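Local coordinates for microtubule-associated protein 1A/1B, light chain 3 (Trypanosoma brucei brucei, PDB 3W1Y), which probably serves in autophagy as a lipid-conjugated, ubiquitin-like protein of the Atg8 family that associates with membranes, at residues Y8-T13 and A20-S25; A119-P122 and L126-S129; F70-T75 and M79-A84. All coordinates share one frame; numbering follows the deposited sequence.

Interaction 1. Residues Y8-T13 and A20-S25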
ATOM      1  N   TYR A   8      10.589 -17.664   9.954  1.00 42.75           N
ATOM      2  CA  TYR A   8      11.290 -16.815   9.020  1.00 37.91           C
ATOM      3  C   TYR A   8      12.677 -17.364   8.771  1.00 36.28           C
ATOM      4  O   TYR A   8      13.341 -17.878   9.689  1.00 35.68           O
ATOM      5  CB  TYR A   8      11.372 -15.395   9.590  1.00 36.47           C
ATOM      6  CG  TYR A   8      10.051 -14.673   9.493  1.00 35.22           C
ATOM      7  CD1 TYR A   8       9.037 -14.872  10.446  1.00 34.29           C
ATOM      8  CD2 TYR A   8       9.801 -13.805   8.428  1.00 33.58           C
ATOM      9  CE1 TYR A   8       7.812 -14.218  10.336  1.00 33.34           C
ATOM     10  CE2 TYR A   8       8.585 -13.157   8.312  1.00 33.32           C
ATOM     11  CZ  TYR A   8       7.600 -13.371   9.261  1.00 34.27           C
ATOM     12  OH  TYR A   8       6.406 -12.696   9.119  1.00 35.59           O
ATOM     13  N   ARG A   9      13.113 -17.237   7.525  1.00 34.04           N
ATOM     14  CA  ARG A   9      14.444 -17.653   7.123  1.00 33.75           C
ATOM     15  C   ARG A   9      15.564 -17.085   7.997  1.00 32.03           C
ATOM     16  O   ARG A   9      16.457 -17.816   8.407  1.00 33.40           O
ATOM     17  CB  ARG A   9      14.676 -17.302   5.665  1.00 33.95           C
ATOM     18  CG  ARG A   9      15.928 -17.936   5.137  1.00 37.48           C
ATOM     19  CD  ARG A   9      15.903 -18.106   3.626  1.00 40.68           C
ATOM     20  NE  ARG A   9      17.190 -18.662   3.240  1.00 41.16           N
ATOM     21  CZ  ARG A   9      18.322 -17.975   3.255  1.00 40.27           C
ATOM     22  NH1 ARG A   9      18.303 -16.692   3.590  1.00 39.61           N
ATOM     23  NH2 ARG A   9      19.465 -18.571   2.924  1.00 41.98           N
ATOM     24  N   TYR A  10      15.484 -15.794   8.308  1.00 29.60           N
ATOM     25  CA  TYR A  10      16.422 -15.119   9.223  1.00 28.19           C
ATOM     26  C   TYR A  10      16.592 -15.775  10.601  1.00 27.99           C
ATOM     27  O   TYR A  10      17.678 -15.756  11.152  1.00 27.75           O
ATOM     28  CB  TYR A  10      16.012 -13.665   9.411  1.00 26.32           C
ATOM     29  CG  TYR A  10      17.137 -12.739   9.755  1.00 24.51           C
ATOM     30  CD1 TYR A  10      18.047 -12.325   8.786  1.00 25.49           C
ATOM     31  CD2 TYR A  10      17.261 -12.226  11.028  1.00 25.37           C
ATOM     32  CE1 TYR A  10      19.090 -11.451   9.096  1.00 23.39           C
ATOM     33  CE2 TYR A  10      18.276 -11.349  11.348  1.00 25.13           C
ATOM     34  CZ  TYR A  10      19.181 -10.978  10.377  1.00 24.92           C
ATOM     35  OH  TYR A  10      20.161 -10.118  10.699  1.00 26.30           O
ATOM     36  N   GLN A  11      15.525 -16.347  11.150  1.00 27.82           N
ATOM     37  CA  GLN A  11      15.621 -17.039  12.430  1.00 28.66           C
ATOM     38  C   GLN A  11      16.276 -18.419  12.344  1.00 29.31           C
ATOM     39  O   GLN A  11      16.835 -18.889  13.324  1.00 29.21           O
ATOM     40  CB  GLN A  11      14.245 -17.143  13.107  1.00 29.37           C
ATOM     41  CG  GLN A  11      13.668 -15.820  13.541  1.00 29.45           C
ATOM     42  CD  GLN A  11      12.173 -15.912  13.859  1.00 35.85           C
ATOM     43  OE1 GLN A  11      11.389 -16.478  13.089  1.00 39.39           O
ATOM     44  NE2 GLN A  11      11.777 -15.344  14.982  1.00 36.43           N
ATOM     45  N   TYR A  12      16.229 -19.066  11.179  1.00 29.50           N
ATOM     46  CA  TYR A  12      16.929 -20.340  11.003  1.00 30.25           C
ATOM     47  C   TYR A  12      18.402 -20.158  10.724  1.00 28.87           C
ATOM     48  O   TYR A  12      19.202 -21.030  11.018  1.00 29.65           O
ATOM     49  CB  TYR A  12      16.302 -21.170   9.876  1.00 32.83           C
ATOM     50  CG  TYR A  12      14.957 -21.726  10.241  1.00 37.38           C
ATOM     51  CD1 TYR A  12      13.794 -21.010   9.946  1.00 40.32           C
ATOM     52  CD2 TYR A  12      14.834 -22.952  10.911  1.00 41.08           C
ATOM     53  CE1 TYR A  12      12.535 -21.498  10.279  1.00 42.79           C
ATOM     54  CE2 TYR A  12      13.554 -23.458  11.262  1.00 44.53           C
ATOM     55  CZ  TYR A  12      12.416 -22.705  10.935  1.00 42.85           C
ATOM     56  OH  TYR A  12      11.145 -23.152  11.243  1.00 44.60           O
ATOM     57  N   THR A  13      18.766 -19.046  10.115  1.00 27.67           N
ATOM     58  CA  THR A  13      20.156 -18.860   9.661  1.00 27.95           C
ATOM     59  C   THR A  13      20.952 -17.954  10.574  1.00 27.10           C
ATOM     60  O   THR A  13      22.159 -17.860  10.422  1.00 28.11           O
ATOM     61  CB  THR A  13      20.243 -18.332   8.184  1.00 27.39           C
ATOM     62  OG1 THR A  13      19.481 -17.133   8.077  1.00 29.86           O
ATOM     63  CG2 THR A  13      19.656 -19.320   7.216  1.00 26.49           C
ATOM     64  N   ALA A  20      19.296 -11.113  18.915  1.00 26.40           N
ATOM     65  CA  ALA A  20      19.097 -10.344  20.149  1.00 27.31           C
ATOM     66  C   ALA A  20      20.141  -9.236  20.346  1.00 27.89           C
ATOM     67  O   ALA A  20      19.800  -8.140  20.762  1.00 27.76           O
ATOM     68  CB  ALA A  20      19.075 -11.267  21.392  1.00 26.22           C
ATOM     69  N   LYS A  21      21.409  -9.544  20.071  1.00 29.87           N
ATOM     70  CA  LYS A  21      22.493  -8.554  20.151  1.00 31.18           C
ATOM     71  C   LYS A  21      22.276  -7.434  19.121  1.00 30.44           C
ATOM     72  O   LYS A  21      22.371  -6.252  19.431  1.00 30.89           O
ATOM     73  CB  LYS A  21      23.857  -9.236  19.969  1.00 31.73           C
ATOM     74  CG  LYS A  21      25.037  -8.286  19.830  1.00 36.41           C
ATOM     75  CD  LYS A  21      25.581  -7.807  21.182  1.00 43.71           C
ATOM     76  CE  LYS A  21      26.316  -6.463  21.042  1.00 47.85           C
ATOM     77  NZ  LYS A  21      25.325  -5.323  20.898  1.00 49.82           N
ATOM     78  N   GLU A  22      21.952  -7.817  17.902  1.00 29.51           N
ATOM     79  CA  GLU A  22      21.672  -6.860  16.880  1.00 29.01           C
ATOM     80  C   GLU A  22      20.588  -5.860  17.306  1.00 28.13           C
ATOM     81  O   GLU A  22      20.777  -4.651  17.172  1.00 28.78           O
ATOM     82  CB  GLU A  22      21.308  -7.585  15.587  1.00 28.54           C
ATOM     83  CG  GLU A  22      21.300  -6.698  14.391  1.00 32.01           C
ATOM     84  CD  GLU A  22      20.929  -7.420  13.107  1.00 38.39           C
ATOM     85  OE1 GLU A  22      20.791  -8.669  13.107  1.00 41.29           O
ATOM     86  OE2 GLU A  22      20.775  -6.717  12.086  1.00 40.94           O
ATOM     87  N   THR A  23      19.451  -6.338  17.807  1.00 27.48           N
ATOM     88  CA  THR A  23      18.361  -5.409  18.206  1.00 26.56           C
ATOM     89  C   THR A  23      18.652  -4.639  19.512  1.00 26.78           C
ATOM     90  O   THR A  23      18.182  -3.513  19.672  1.00 25.64           O
ATOM     91  CB  THR A  23      16.999  -6.089  18.284  1.00 26.09           C
ATOM     92  OG1 THR A  23      17.021  -7.047  19.350  1.00 25.28           O
ATOM     93  CG2 THR A  23      16.683  -6.794  16.919  1.00 26.06           C
ATOM     94  N   GLU A  24      19.402  -5.265  20.418  1.00 26.88           N
ATOM     95  CA  GLU A  24      19.935  -4.599  21.609  1.00 29.86           C
ATOM     96  C   GLU A  24      20.800  -3.376  21.246  1.00 29.15           C
ATOM     97  O   GLU A  24      20.618  -2.287  21.789  1.00 29.29           O
ATOM     98  CB  GLU A  24      20.757  -5.581  22.450  1.00 29.84           C
ATOM     99  CG  GLU A  24      21.443  -4.945  23.636  1.00 33.51           C
ATOM    100  CD  GLU A  24      22.400  -5.881  24.389  1.00 35.94           C
ATOM    101  OE1 GLU A  24      22.952  -6.861  23.807  1.00 39.43           O
ATOM    102  OE2 GLU A  24      22.610  -5.603  25.591  1.00 41.93           O
ATOM    103  N   SER A  25      21.744  -3.552  20.331  1.00 28.95           N
ATOM    104  CA  SER A  25      22.552  -2.437  19.887  1.00 29.45           C
ATOM    105  C   SER A  25      21.667  -1.354  19.245  1.00 29.03           C
ATOM    106  O   SER A  25      21.845  -0.164  19.515  1.00 29.13           O
ATOM    107  CB  SER A  25      23.581  -2.912  18.866  1.00 29.81           C
ATOM    108  OG  SER A  25      24.344  -3.979  19.401  1.00 34.55           O
TER
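The ring of Tyr10 is met at its edge, in its own plane, by OE1 of Glu22. The Glu22 carboxylate does not share that plane; the two flat groups are turned 53° from each other. Leu37, Cys67 and Tyr127 pack on Tyr10, as does Arg19 of helix 16-29; within the two segments the contact is made by the phenol end. There Tyr10 OH donates to Glu22 OE1 at 2.9 Å, but the hydroxyl is also crowded by an atom elsewhere in the model, and its exact place is less certain. The two side chains come from opposite directions. Glu22 has CG anti to the backbone N (chi1 -167°) and an extended chain, which carries the carboxylate across to the tyrosine.

The segments belong to the two N-terminal helices, 9-13 and 16-29, that Atg8 proteins add to the ubiquitin-like core. Lys69, at the start of strand 68-73, forms a salt bridge with Glu22 OE2 and a weak hydrogen bond with Tyr10 OH. The contact therefore ties both helices to the core. The lysine probably also offsets the charge of the glutamate.

Helix 9-13 starts after Tyr8 at its N-cap. The Glu39 carboxylate accepts from the backbone N of Arg9 and of Tyr10. Further along, Arg9 O takes both Thr13 N and, at 3.1 Å, Thr13 OG1, which sits above the carbonyl plane.

Interaction 2. Residues A119-P122 and L126-S129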
ATOM      1  N   ALA A 119       3.603  -7.249  18.998  1.00 33.16           N
ATOM      2  CA  ALA A 119       3.961  -8.323  18.046  1.00 31.86           C
ATOM      3  C   ALA A 119       5.435  -8.610  17.920  1.00 30.42           C
ATOM      4  O   ALA A 119       5.828  -9.487  17.166  1.00 30.36           O
ATOM      5  CB  ALA A 119       3.343  -8.067  16.626  1.00 31.35           C
ATOM      6  N   LYS A 120       6.262  -7.884  18.646  1.00 29.84           N
ATOM      7  CA  LYS A 120       7.691  -8.150  18.585  1.00 29.69           C
ATOM      8  C   LYS A 120       8.026  -9.576  18.999  1.00 29.88           C
ATOM      9  O   LYS A 120       7.377 -10.182  19.863  1.00 30.70           O
ATOM     10  CB  LYS A 120       8.484  -7.153  19.432  1.00 29.78           C
ATOM     11  CG  LYS A 120       8.326  -7.303  20.925  1.00 31.84           C
ATOM     12  CD  LYS A 120       9.106  -6.223  21.579  1.00 37.72           C
ATOM     13  CE  LYS A 120       8.967  -6.280  23.065  1.00 43.10           C
ATOM     14  NZ  LYS A 120       9.662  -5.086  23.626  1.00 47.17           N
ATOM     15  N   ASP A 121       9.048 -10.098  18.343  1.00 29.38           N
ATOM     16  CA  ASP A 121       9.643 -11.377  18.654  1.00 28.87           C
ATOM     17  C   ASP A 121      10.461 -11.281  19.941  1.00 28.42           C
ATOM     18  O   ASP A 121      10.934 -10.210  20.302  1.00 28.52           O
ATOM     19  CB  ASP A 121      10.589 -11.715  17.501  1.00 28.90           C
ATOM     20  CG  ASP A 121      11.005 -13.130  17.505  1.00 28.07           C
ATOM     21  OD1 ASP A 121      12.053 -13.472  18.111  1.00 28.17           O
ATOM     22  OD2 ASP A 121      10.250 -13.902  16.922  1.00 30.02           O
ATOM     23  N   PRO A 122      10.647 -12.410  20.644  1.00 28.75           N
ATOM     24  CA  PRO A 122      11.614 -12.378  21.749  1.00 28.67           C
ATOM     25  C   PRO A 122      13.016 -11.848  21.379  1.00 28.54           C
ATOM     26  O   PRO A 122      13.727 -11.354  22.265  1.00 29.39           O
ATOM     27  CB  PRO A 122      11.693 -13.851  22.188  1.00 29.35           C
ATOM     28  CG  PRO A 122      10.384 -14.432  21.777  1.00 29.46           C
ATOM     29  CD  PRO A 122       9.968 -13.721  20.531  1.00 28.18           C
ATOM     30  N   LEU A 126      10.670  -6.824  14.900  1.00 23.85           N
ATOM     31  CA  LEU A 126       9.315  -6.979  14.371  1.00 23.60           C
ATOM     32  C   LEU A 126       9.445  -7.686  13.006  1.00 23.52           C
ATOM     33  O   LEU A 126      10.057  -7.134  12.091  1.00 22.30           O
ATOM     34  CB  LEU A 126       8.656  -5.609  14.191  1.00 22.86           C
ATOM     35  CG  LEU A 126       7.240  -5.653  13.650  1.00 23.68           C
ATOM     36  CD1 LEU A 126       6.334  -6.515  14.550  1.00 22.22           C
ATOM     37  CD2 LEU A 126       6.688  -4.237  13.456  1.00 23.32           C
ATOM     38  N   TYR A 127       8.929  -8.917  12.914  1.00 23.86           N
ATOM     39  CA  TYR A 127       8.977  -9.705  11.696  1.00 24.17           C
ATOM     40  C   TYR A 127       7.782  -9.394  10.795  1.00 25.12           C
ATOM     41  O   TYR A 127       6.649  -9.331  11.263  1.00 25.37           O
ATOM     42  CB  TYR A 127       9.054 -11.196  12.036  1.00 24.66           C
ATOM     43  CG  TYR A 127      10.461 -11.583  12.457  1.00 24.48           C
ATOM     44  CD1 TYR A 127      10.860 -11.483  13.781  1.00 22.79           C
ATOM     45  CD2 TYR A 127      11.399 -12.005  11.510  1.00 23.30           C
ATOM     46  CE1 TYR A 127      12.154 -11.804  14.166  1.00 24.52           C
ATOM     47  CE2 TYR A 127      12.685 -12.338  11.877  1.00 23.34           C
ATOM     48  CZ  TYR A 127      13.064 -12.235  13.211  1.00 24.46           C
ATOM     49  OH  TYR A 127      14.350 -12.562  13.588  1.00 23.18           O
ATOM     50  N   VAL A 128       8.051  -9.178   9.511  1.00 25.50           N
ATOM     51  CA  VAL A 128       7.035  -8.786   8.555  1.00 26.63           C
ATOM     52  C   VAL A 128       7.225  -9.593   7.251  1.00 28.29           C
ATOM     53  O   VAL A 128       8.355  -9.730   6.736  1.00 28.02           O
ATOM     54  CB  VAL A 128       7.081  -7.257   8.258  1.00 26.22           C
ATOM     55  CG1 VAL A 128       6.103  -6.881   7.163  1.00 26.52           C
ATOM     56  CG2 VAL A 128       6.838  -6.417   9.526  1.00 26.14           C
ATOM     57  N   SER A 129       6.116 -10.139   6.744  1.00 28.54           N
ATOM     58  CA  SER A 129       6.068 -10.749   5.434  1.00 29.26           C
ATOM     59  C   SER A 129       5.534  -9.725   4.462  1.00 29.46           C
ATOM     60  O   SER A 129       4.581  -9.002   4.757  1.00 28.89           O
ATOM     61  CB  SER A 129       5.137 -11.953   5.417  1.00 30.02           C
ATOM     62  OG  SER A 129       5.502 -12.868   6.420  1.00 31.85           O
TER
HETATM   63  O   HOH W   1       7.497 -10.284  15.165  1.00 22.65           O
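Leu126 opens the strand and touches the end of the preceding helix. Leu126 CD1 lies 4.0 Å from Ala119 CB in an apolar contact. CG stands anti to the backbone N (chi1 -180°), and this turns the branch toward the helix end. Leu126 CD1 also passes 4.3 Å from Lys120 N. The backbones are closest here, with Lys120 CA and Leu126 CA 4.7 Å apart. No direct hydrogen bond joins the segments.

Tyr127 follows, and a water does the joining. The water donates to Ala119 O at 2.7 Å and accepts from Tyr127 N at 3.0 Å. It also lies at the edge of the Tyr127 ring, in the ring plane. At the ring edge, Asp121 CB comes to 3.7 Å from Tyr127 CE1, near the ring plane. The Asp121 carboxylate and the ring are turned 66° from each other. The polar ends are held by the short turn between the segments. Tyr127 OH is hydrogen-bonded to Asp123 OD2, and Asp121 OD1 accepts from Asp123 N, the bond of an Asx turn. One residue of the turn thus serves both side chains.

Val128 packs on Ile36 of strand 33-40, and the backbone bonds of Leu126 and Val128 to Pro35, Leu37 and Glu39 join the strand to that parallel neighbour, while Ser129 pairs through its backbone with Phe100 of strand 96-100.

The whole is a tight connection that leads from helix 112-119 into strand 126-133, an inner strand of the ubiquitin-like beta-grasp sheet.

Interaction 3. Residues F70-T75 and M79-A84; sequences FLLPET and MEFMMA
Phe70 and Phe81 form a T-shaped pair at the tight end of this contact. The edge of Phe81 points at the face of Phe70; the centroids are 5.5 Å apart and the planes stand at 85°. Phe81 CE1 lies over the rim of the Phe70 ring rather than its middle, 3.9 Å from Phe70 CD1. CG of Phe81 is anti to the backbone N (chi1 167°), which swings the ring toward strand 70-73. Leu72 packs on the same residue: its CD1 is 3.8 Å from Phe81 CD1 and reaches the helix backbone at Phe81 CA. At the far edge of Phe70, CE2 is 4.0 Å from Ala84 CB and also near Ala84 O. Ile36 and Cys38 of strand 33-40 pack on Phe81 as well, and Arg88 makes a cation-pi contact with Phe70.

The other end is looser. Around Thr75 and Glu80 the segments scarcely meet. Glu80 OE2 instead accepts from Thr77 N in the turn. This end lies at the boundary with the second subunit, whose Glu93 and Met83 pack on Thr75 and Glu80 respectively.

The axes of strand 70-73 and helix 79-84 approach to 10.0 Å and run roughly antiparallel, at 147°. A helix that follows an edge strand and packs an apolar side against the sheet, here through Phe81 and Ala84, is the arrangement of the ubiquitin-like beta-grasp fold.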
ATOM      1  N   PHE A  70      14.808  -2.721   8.406  1.00 29.14           N
ATOM      2  CA  PHE A  70      14.537  -1.293   8.521  1.00 28.46           C
ATOM      3  C   PHE A  70      14.688  -0.944   9.983  1.00 28.04           C
ATOM      4  O   PHE A  70      14.555  -1.794  10.824  1.00 27.27           O
ATOM      5  CB  PHE A  70      13.102  -0.966   8.037  1.00 27.95           C
ATOM      6  CG  PHE A  70      12.878  -1.222   6.574  1.00 27.87           C
ATOM      7  CD1 PHE A  70      12.618  -2.502   6.104  1.00 27.01           C
ATOM      8  CD2 PHE A  70      12.960  -0.186   5.649  1.00 28.27           C
ATOM      9  CE1 PHE A  70      12.438  -2.748   4.727  1.00 26.09           C
ATOM     10  CE2 PHE A  70      12.774  -0.432   4.283  1.00 26.13           C
ATOM     11  CZ  PHE A  70      12.507  -1.722   3.834  1.00 25.65           C
ATOM     12  N   LEU A  71      14.960   0.326  10.260  1.00 28.71           N
ATOM     13  CA  LEU A  71      14.943   0.866  11.601  1.00 28.61           C
ATOM     14  C   LEU A  71      14.120   2.152  11.550  1.00 28.37           C
ATOM     15  O   LEU A  71      14.593   3.196  11.112  1.00 29.14           O
ATOM     16  CB  LEU A  71      16.379   1.110  12.067  1.00 29.28           C
ATOM     17  CG  LEU A  71      16.596   1.522  13.518  1.00 30.76           C
ATOM     18  CD1 LEU A  71      15.994   0.499  14.493  1.00 28.92           C
ATOM     19  CD2 LEU A  71      18.116   1.746  13.803  1.00 29.88           C
ATOM     20  N   LEU A  72      12.858   2.080  11.949  1.00 27.79           N
ATOM     21  CA  LEU A  72      11.964   3.203  11.687  1.00 27.59           C
ATOM     22  C   LEU A  72      11.415   3.797  12.967  1.00 27.44           C
ATOM     23  O   LEU A  72      11.305   3.089  13.983  1.00 27.32           O
ATOM     24  CB  LEU A  72      10.839   2.778  10.741  1.00 27.86           C
ATOM     25  CG  LEU A  72      11.249   2.360   9.315  1.00 29.76           C
ATOM     26  CD1 LEU A  72      10.028   1.978   8.478  1.00 30.89           C
ATOM     27  CD2 LEU A  72      12.075   3.480   8.589  1.00 30.38           C
ATOM     28  N   PRO A  73      11.062   5.098  12.939  1.00 28.02           N
ATOM     29  CA  PRO A  73      10.512   5.716  14.168  1.00 28.51           C
ATOM     30  C   PRO A  73       9.264   4.991  14.716  1.00 28.74           C
ATOM     31  O   PRO A  73       8.426   4.494  13.927  1.00 28.23           O
ATOM     32  CB  PRO A  73      10.185   7.168  13.731  1.00 29.34           C
ATOM     33  CG  PRO A  73      11.051   7.443  12.505  1.00 29.57           C
ATOM     34  CD  PRO A  73      11.128   6.056  11.805  1.00 28.35           C
ATOM     35  N   GLU A  74       9.140   4.918  16.043  1.00 29.20           N
ATOM     36  CA  GLU A  74       7.973   4.300  16.678  1.00 30.11           C
ATOM     37  C   GLU A  74       6.674   5.026  16.303  1.00 31.16           C
ATOM     38  O   GLU A  74       5.593   4.421  16.298  1.00 31.37           O
ATOM     39  CB  GLU A  74       8.135   4.240  18.208  1.00 30.70           C
ATOM     40  CG  GLU A  74       8.424   5.600  18.902  1.00 31.43           C
ATOM     41  CD  GLU A  74       8.637   5.492  20.422  1.00 34.02           C
ATOM     42  OE1 GLU A  74       8.775   4.361  20.972  1.00 36.74           O
ATOM     43  OE2 GLU A  74       8.696   6.558  21.082  1.00 40.40           O
ATOM     44  N   THR A  75       6.805   6.316  15.978  1.00 31.76           N
ATOM     45  CA  THR A  75       5.683   7.151  15.527  1.00 33.45           C
ATOM     46  C   THR A  75       5.357   7.066  14.001  1.00 32.93           C
ATOM     47  O   THR A  75       4.284   7.526  13.576  1.00 34.16           O
ATOM     48  CB  THR A  75       5.893   8.631  15.923  1.00 34.17           C
ATOM     49  OG1 THR A  75       7.171   9.059  15.443  1.00 36.84           O
ATOM     50  CG2 THR A  75       5.851   8.808  17.451  1.00 34.18           C
ATOM     51  N   MET A  79       1.772   2.836   6.685  1.00 31.09           N
ATOM     52  CA  MET A  79       1.907   3.372   5.339  1.00 31.94           C
ATOM     53  C   MET A  79       3.334   3.861   5.038  1.00 31.38           C
ATOM     54  O   MET A  79       3.867   3.624   3.949  1.00 30.60           O
ATOM     55  CB  MET A  79       0.850   4.488   5.105  1.00 33.37           C
ATOM     56  CG  MET A  79       0.921   5.146   3.720  1.00 36.40           C
ATOM     57  SD  MET A  79       0.524   3.941   2.404  1.00 45.79           S
ATOM     58  CE  MET A  79      -1.260   4.066   2.467  1.00 44.97           C
ATOM     59  N   GLU A  80       3.932   4.569   5.993  1.00 31.38           N
ATOM     60  CA  GLU A  80       5.296   5.082   5.819  1.00 32.36           C
ATOM     61  C   GLU A  80       6.292   3.947   5.645  1.00 31.11           C
ATOM     62  O   GLU A  80       7.147   3.997   4.765  1.00 31.25           O
ATOM     63  CB  GLU A  80       5.705   6.007   6.984  1.00 32.06           C
ATOM     64  CG  GLU A  80       5.229   7.439   6.777  1.00 34.71           C
ATOM     65  CD  GLU A  80       5.287   8.309   8.045  1.00 35.51           C
ATOM     66  OE1 GLU A  80       5.892   9.406   7.975  1.00 38.83           O
ATOM     67  OE2 GLU A  80       4.709   7.923   9.092  1.00 34.94           O
ATOM     68  N   PHE A  81       6.165   2.924   6.487  1.00 30.45           N
ATOM     69  CA  PHE A  81       6.922   1.690   6.324  1.00 29.95           C
ATOM     70  C   PHE A  81       6.748   1.097   4.933  1.00 29.65           C
ATOM     71  O   PHE A  81       7.727   0.749   4.280  1.00 29.18           O
ATOM     72  CB  PHE A  81       6.521   0.671   7.402  1.00 29.80           C
ATOM     73  CG  PHE A  81       7.010  -0.722   7.140  1.00 29.56           C
ATOM     74  CD1 PHE A  81       8.340  -0.979   6.887  1.00 28.46           C
ATOM     75  CD2 PHE A  81       6.127  -1.788   7.169  1.00 33.92           C
ATOM     76  CE1 PHE A  81       8.776  -2.255   6.644  1.00 29.43           C
ATOM     77  CE2 PHE A  81       6.578  -3.091   6.934  1.00 32.91           C
ATOM     78  CZ  PHE A  81       7.894  -3.309   6.666  1.00 29.53           C
ATOM     79  N   MET A  82       5.509   0.988   4.484  1.00 30.10           N
ATOM     80  CA  MET A  82       5.236   0.417   3.183  1.00 33.08           C
ATOM     81  C   MET A  82       5.845   1.221   2.042  1.00 32.60           C
ATOM     82  O   MET A  82       6.326   0.643   1.066  1.00 32.97           O
ATOM     83  CB  MET A  82       3.747   0.262   2.976  1.00 32.73           C
ATOM     84  CG  MET A  82       3.167  -1.017   3.514  1.00 34.02           C
ATOM     85  SD  MET A  82       1.392  -0.752   3.540  1.00 40.01           S
ATOM     86  CE  MET A  82       1.019  -0.962   1.804  1.00 39.89           C
ATOM     87  N   MET A  83       5.830   2.544   2.170  1.00 33.03           N
ATOM     88  CA  MET A  83       6.506   3.414   1.206  1.00 34.46           C
ATOM     89  C   MET A  83       8.009   3.259   1.269  1.00 33.06           C
ATOM     90  O   MET A  83       8.631   3.223   0.231  1.00 33.74           O
ATOM     91  CB  MET A  83       6.111   4.885   1.370  1.00 34.73           C
ATOM     92  CG  MET A  83       4.606   5.101   1.211  1.00 35.64           C
ATOM     93  SD  MET A  83       4.132   6.726   1.840  1.00 39.96           S
ATOM     94  CE  MET A  83       4.343   7.710   0.312  1.00 37.57           C
ATOM     95  N   ALA A  84       8.592   3.135   2.463  1.00 31.53           N
ATOM     96  CA  ALA A  84      10.025   2.823   2.562  1.00 30.62           C
ATOM     97  C   ALA A  84      10.405   1.478   1.865  1.00 29.95           C
ATOM     98  O   ALA A  84      11.443   1.381   1.199  1.00 29.51           O
ATOM     99  CB  ALA A  84      10.485   2.844   4.011  1.00 29.48           C
TER

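In the fold
From the N terminus, interaction 1 comes first and closes the short loop that joins helices 9-13 and 16-29. Interaction 3 follows and closes the turn between strand 68-73 and helix 78-88. Interaction 2 comes last, across the turn from helix 112-119 into strand 126-133. The three are in series; none nests in or crosses another. They meet through strand 126-133. Tyr127 and Ser129 reach Tyr8 of interaction 1, whereas Val128 CG1 lies 3.8 Å from Phe81 CE2 of interaction 3. Interactions 1 and 3 do not touch; their nearest atoms are about 7 Å apart. The strand thus links the N-terminal helices to the helix packed on the sheet.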